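Local coordinates for protein c-di-GMP synthase (Capnocytophaga granulosa, PDB 6WT9) that makes the second messenger 3',3'-c-di-GMP from two GTP molecules, as the signal-producing enzyme of a CBASS defence system against bacteriophage, at residues Y276-K280 with N281-H285; L284-N287 with K288-V292. One frame throughout, in Å; residues are numbered along the deposited sequence.

Contact 1 (Y276-K280 with N281-H285); sequences YNIEK and NKYLH
Two overlapping type I beta turns, in the loop that leads from helix 268-276 to helix 291-304, bring Glu-279 and Lys-280 against Lys-282 and Tyr-283. The first turn is closed by Lys-282 N donating to Glu-279 O at 3.1 Å, the second by Tyr-283 N donating to Lys-280 O.

On the outer side of the turns the salt bridge runs from Glu-279 OE1 to Lys-282 NZ, 2.8 Å. Glu-279 reaches it with an extended chain, and the lysine answers with a bend at its last torsion (chi4 63°) that swings the ammonium back to the carboxylate. Water 2 ties the same ammonium to the backbone, accepting from both Lys-282 NZ and Glu-279 N. The amide of Asn-281 runs alongside Glu-279 and points the same way, its plane turned 59° from the carboxylate.

Tyr-283 works on the inner side. With CG set between its backbone N and carbonyl carbon (chi1 63°), the ring is carried back under the turn, where Lys-280 O lies over one face toward the rim. Ile-278 CG2 packs obliquely against the ring, 3.6 Å from Tyr-283 CD1. Around this pair, Met-249 of helix 245-259 touches both side chains, while Leu-295 of helix 291-304 meets the isoleucine and Ile-294 the tyrosine. Lys-280 NZ forms a salt bridge with Glu-241. At the far end of the ring, water 1 lies 2.6 Å from Tyr-283 OH and also within bonding distance of Ile-278 O, bridging the phenol and the backbone just ahead of the turns.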
loop_
_atom_site.group_PDB
_atom_site.type_symbol
_atom_site.label_atom_id
_atom_site.label_comp_id
_atom_site.label_asym_id
_atom_site.label_seq_id
_atom_site.Cartn_x
_atom_site.Cartn_y
_atom_site.Cartn_z
ATOM N N TYR A 276 10.465 -6.349 -1.394
ATOM C CA TYR A 276 10.307 -7.586 -2.151
ATOM C C TYR A 276 11.612 -8.041 -2.787
ATOM O O TYR A 276 11.772 -9.235 -3.063
ATOM C CB TYR A 276 9.232 -7.397 -3.227
ATOM C CG TYR A 276 8.841 -8.660 -3.960
ATOM C CD1 TYR A 276 7.964 -9.572 -3.388
ATOM C CD2 TYR A 276 9.336 -8.932 -5.232
ATOM C CE1 TYR A 276 7.596 -10.724 -4.054
ATOM C CE2 TYR A 276 8.975 -10.083 -5.907
ATOM C CZ TYR A 276 8.103 -10.976 -5.313
ATOM O OH TYR A 276 7.736 -12.125 -5.978
ATOM N N ASN A 277 12.548 -7.120 -3.021
ATOM C CA ASN A 277 13.830 -7.477 -3.614
ATOM C C ASN A 277 14.752 -8.189 -2.631
ATOM O O ASN A 277 15.677 -8.885 -3.065
ATOM C CB ASN A 277 14.513 -6.222 -4.161
ATOM C CG ASN A 277 15.860 -6.514 -4.791
ATOM O OD1 ASN A 277 16.895 -6.421 -4.133
ATOM N ND2 ASN A 277 15.855 -6.869 -6.072
ATOM N N ILE A 278 14.522 -8.042 -1.326
ATOM C CA ILE A 278 15.382 -8.678 -0.334
ATOM C C ILE A 278 15.213 -10.189 -0.403
ATOM O O ILE A 278 14.088 -10.707 -0.389
ATOM C CB ILE A 278 15.067 -8.150 1.073
ATOM C CG1 ILE A 278 15.231 -6.630 1.121
ATOM C CG2 ILE A 278 15.961 -8.831 2.106
ATOM C CD1 ILE A 278 14.801 -6.013 2.435
ATOM N N GLU A 279 16.333 -10.905 -0.470
ATOM C CA GLU A 279 16.291 -12.358 -0.550
ATOM C C GLU A 279 15.720 -12.952 0.733
ATOM O O GLU A 279 16.011 -12.485 1.837
ATOM C CB GLU A 279 17.691 -12.914 -0.815
ATOM C CG GLU A 279 18.272 -12.487 -2.156
ATOM C CD GLU A 279 19.679 -13.011 -2.384
ATOM O OE1 GLU A 279 20.217 -13.694 -1.488
ATOM O OE2 GLU A 279 20.248 -12.736 -3.462
ATOM N N LYS A 280 14.894 -13.991 0.573
ATOM C CA LYS A 280 14.203 -14.583 1.715
ATOM C C LYS A 280 15.182 -15.114 2.753
ATOM O O LYS A 280 14.954 -14.974 3.959
ATOM C CB LYS A 280 13.282 -15.708 1.242
ATOM C CG LYS A 280 12.129 -15.263 0.364
ATOM C CD LYS A 280 11.591 -16.435 -0.440
ATOM C CE LYS A 280 11.399 -17.664 0.437
ATOM N NZ LYS A 280 11.000 -18.859 -0.357
ATOM N N ASN A 281 16.279 -15.731 2.303
ATOM C CA ASN A 281 17.223 -16.362 3.218
ATOM C C ASN A 281 17.932 -15.369 4.128
ATOM O O ASN A 281 18.592 -15.797 5.081
ATOM C CB ASN A 281 18.261 -17.167 2.433
ATOM C CG ASN A 281 19.044 -16.314 1.456
ATOM O OD1 ASN A 281 20.026 -15.668 1.823
ATOM N ND2 ASN A 281 18.613 -16.308 0.201
ATOM N N LYS A 282 17.819 -14.067 3.869
ATOM C CA LYS A 282 18.461 -13.085 4.732
ATOM C C LYS A 282 17.631 -12.737 5.960
ATOM O O LYS A 282 18.195 -12.277 6.957
ATOM C CB LYS A 282 18.771 -11.811 3.943
ATOM C CG LYS A 282 19.860 -11.974 2.900
ATOM C CD LYS A 282 20.266 -10.628 2.332
ATOM C CE LYS A 282 21.441 -10.759 1.380
ATOM N NZ LYS A 282 21.103 -11.579 0.185
ATOM N N TYR A 283 16.311 -12.946 5.917
ATOM C CA TYR A 283 15.470 -12.600 7.057
ATOM C C TYR A 283 14.475 -13.702 7.406
ATOM O O TYR A 283 13.463 -13.420 8.057
ATOM C CB TYR A 283 14.719 -11.280 6.808
ATOM C CG TYR A 283 13.746 -11.290 5.644
ATOM C CD1 TYR A 283 14.183 -11.068 4.343
ATOM C CD2 TYR A 283 12.388 -11.496 5.852
ATOM C CE1 TYR A 283 13.292 -11.067 3.278
ATOM C CE2 TYR A 283 11.492 -11.497 4.797
ATOM C CZ TYR A 283 11.949 -11.282 3.514
ATOM O OH TYR A 283 11.062 -11.283 2.461
ATOM N N LEU A 284 14.751 -14.949 7.007
ATOM C CA LEU A 284 13.800 -16.043 7.201
ATOM C C LEU A 284 13.416 -16.195 8.668
ATOM O O LEU A 284 12.232 -16.322 9.001
ATOM C CB LEU A 284 14.399 -17.346 6.662
ATOM C CG LEU A 284 13.497 -18.437 6.074
ATOM C CD1 LEU A 284 14.349 -19.594 5.575
ATOM C CD2 LEU A 284 12.444 -18.941 7.055
ATOM N N HIS A 285 14.405 -16.178 9.563
ATOM C CA HIS A 285 14.179 -16.432 10.981
ATOM C C HIS A 285 14.358 -15.187 11.840
ATOM O O HIS A 285 14.420 -15.299 13.069
ATOM C CB HIS A 285 15.113 -17.541 11.470
ATOM C CG HIS A 285 15.116 -18.755 10.595
ATOM N ND1 HIS A 285 13.977 -19.484 10.325
ATOM C CD2 HIS A 285 16.122 -19.370 9.928
ATOM C CE1 HIS A 285 14.280 -20.494 9.529
ATOM N NE2 HIS A 285 15.575 -20.447 9.273
HETATM O O HOH W 1 11.740 -10.183 0.250
HETATM O O HOH W 2 19.289 -9.453 -0.642
#

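Contact 2 (L284-N287 with K288-V292); sequences LHSN and KYQLV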
loop_
_atom_site.group_PDB
_atom_site.type_symbol
_atom_site.label_atom_id
_atom_site.label_comp_id
_atom_site.label_asym_id
_atom_site.label_seq_id
_atom_site.Cartn_x
_atom_site.Cartn_y
_atom_site.Cartn_z
ATOM N N LEU A 284 14.751 -14.949 7.007
ATOM C CA LEU A 284 13.800 -16.043 7.201
ATOM C C LEU A 284 13.416 -16.195 8.668
ATOM O O LEU A 284 12.232 -16.322 9.001
ATOM C CB LEU A 284 14.399 -17.346 6.662
ATOM C CG LEU A 284 13.497 -18.437 6.074
ATOM C CD1 LEU A 284 14.349 -19.594 5.575
ATOM C CD2 LEU A 284 12.444 -18.941 7.055
ATOM N N HIS A 285 14.405 -16.178 9.563
ATOM C CA HIS A 285 14.179 -16.432 10.981
ATOM C C HIS A 285 14.358 -15.187 11.840
ATOM O O HIS A 285 14.420 -15.299 13.069
ATOM C CB HIS A 285 15.113 -17.541 11.470
ATOM C CG HIS A 285 15.116 -18.755 10.595
ATOM N ND1 HIS A 285 13.977 -19.484 10.325
ATOM C CD2 HIS A 285 16.122 -19.370 9.928
ATOM C CE1 HIS A 285 14.280 -20.494 9.529
ATOM N NE2 HIS A 285 15.575 -20.447 9.273
ATOM N N SER A 286 14.432 -14.009 11.229
ATOM C CA SER A 286 14.687 -12.789 11.982
ATOM C C SER A 286 13.456 -12.371 12.776
ATOM O O SER A 286 12.321 -12.503 12.310
ATOM C CB SER A 286 15.098 -11.667 11.029
ATOM O OG SER A 286 16.194 -12.066 10.226
ATOM N N ASN A 287 13.684 -11.860 13.985
ATOM C CA ASN A 287 12.589 -11.304 14.764
ATOM C C ASN A 287 12.294 -9.881 14.292
ATOM O O ASN A 287 12.948 -9.346 13.392
ATOM C CB ASN A 287 12.900 -11.369 16.264
ATOM C CG ASN A 287 14.104 -10.522 16.673
ATOM O OD1 ASN A 287 14.233 -9.358 16.293
ATOM N ND2 ASN A 287 14.985 -11.110 17.474
ATOM N N LYS A 288 11.292 -9.257 14.917
ATOM C CA LYS A 288 10.833 -7.946 14.467
ATOM C C LYS A 288 11.948 -6.908 14.527
ATOM O O LYS A 288 12.102 -6.100 13.605
ATOM C CB LYS A 288 9.634 -7.500 15.304
ATOM C CG LYS A 288 9.837 -7.666 16.801
ATOM C CD LYS A 288 8.599 -7.282 17.589
ATOM C CE LYS A 288 8.807 -7.528 19.078
ATOM N NZ LYS A 288 7.641 -7.089 19.891
ATOM N N TYR A 289 12.746 -6.921 15.596
ATOM C CA TYR A 289 13.783 -5.905 15.750
ATOM C C TYR A 289 14.929 -6.122 14.770
ATOM O O TYR A 289 15.503 -5.156 14.256
ATOM C CB TYR A 289 14.293 -5.899 17.189
ATOM C CG TYR A 289 13.202 -5.628 18.195
ATOM C CD1 TYR A 289 12.201 -4.705 17.923
ATOM C CD2 TYR A 289 13.160 -6.306 19.404
ATOM C CE1 TYR A 289 11.195 -4.456 18.835
ATOM C CE2 TYR A 289 12.160 -6.064 20.322
ATOM C CZ TYR A 289 11.180 -5.137 20.032
ATOM O OH TYR A 289 10.180 -4.894 20.942
ATOM N N GLN A 290 15.272 -7.381 14.494
ATOM C CA GLN A 290 16.353 -7.685 13.565
ATOM C C GLN A 290 16.010 -7.336 12.124
ATOM O O GLN A 290 16.910 -7.331 11.277
ATOM C CB GLN A 290 16.724 -9.164 13.673
ATOM C CG GLN A 290 17.283 -9.550 15.035
ATOM C CD GLN A 290 17.242 -11.042 15.281
ATOM O OE1 GLN A 290 16.457 -11.763 14.666
ATOM N NE2 GLN A 290 18.089 -11.515 16.188
ATOM N N LEU A 291 14.743 -7.048 11.820
ATOM C CA LEU A 291 14.396 -6.598 10.480
ATOM C C LEU A 291 14.947 -5.208 10.180
ATOM O O LEU A 291 15.112 -4.864 9.004
ATOM C CB LEU A 291 12.877 -6.610 10.295
ATOM C CG LEU A 291 12.189 -7.968 10.452
ATOM C CD1 LEU A 291 10.682 -7.827 10.329
ATOM C CD2 LEU A 291 12.723 -8.960 9.427
ATOM N N VAL A 292 15.244 -4.415 11.205
ATOM C CA VAL A 292 15.752 -3.057 11.011
ATOM C C VAL A 292 17.174 -3.092 10.454
ATOM O O VAL A 292 17.443 -2.402 9.459
ATOM C CB VAL A 292 15.671 -2.238 12.312
ATOM C CG1 VAL A 292 16.317 -0.873 12.123
ATOM C CG2 VAL A 292 14.223 -2.086 12.749
#
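Asn-287 and Gln-290 grip each other through a capping box at the approach to helix 291-304: the side chain of each accepts a hydrogen bond from the backbone N of the other.

Starting at Asn-287, CB lies 3.9 Å from Gln-290 OE1. A chi1 of 64° tucks CG in between N and C of its own residue and folds the amide over the start of the helical turn. There CG comes within 3.5 Å of Gln-290 CD. At the tip the two amide atoms part company. OD1 takes the hydrogen bond from Gln-290 N at 2.9 Å and also touches Tyr-289 CB. ND2 instead lies over the glutamine amide, 3.1 Å from Gln-290 CD, so the two amides stack with their planes only 16° apart although the side chains cross at about a right angle.

The return bond is made by Gln-290 OE1, which accepts from Asn-287 N at 2.9 Å and is nearly straight at the hydrogen, 167°. Behind the box, Leu-291 CG packs 3.3 Å from Asn-287 O, which also receives a weak bond from Leu-291 N; Leu-291 CD2 meets Ser-286 CB.

Neighbouring groups lead to other parts of the protein: Lys-288 NZ pairs with Asp-35 and Asn-33, Tyr-289 OH bonds to Asp-35 and Thr-46, while the backbone carbonyl of Ser-286 accepts from Arg-245 NE.

Chemically, the box supplies an acceptor to Gln-290 N before regular helical bonding is established, and uses the glutamine carbonyl to hold the chain at Asn-287 N. The two bonds and the stacked amides together restrict rotation of both side chains.

In the fold
Contact 1 and contact 2 follow one another along the loop from helix 268-276 to helix 291-304, sharing Leu-284 and His-285, with centres about 10 Å apart. Each mixes buried and exposed residues. Contact 1 sets a charged pair and one water outside its turns, and an apolar pair with a second water at the phenol inside, against helices 245-259 and 291-304; contact 2 relies on neutral amides and backbone groups where the chain enters helix 291-304. Their buried sides meet where Tyr-283 CB packs 4.0 Å from Leu-291 CD2, and both side chains touch Met-249 of helix 245-259. Contact 2 also reaches helix 40-49, whereas contact 1 faces helix 228-241.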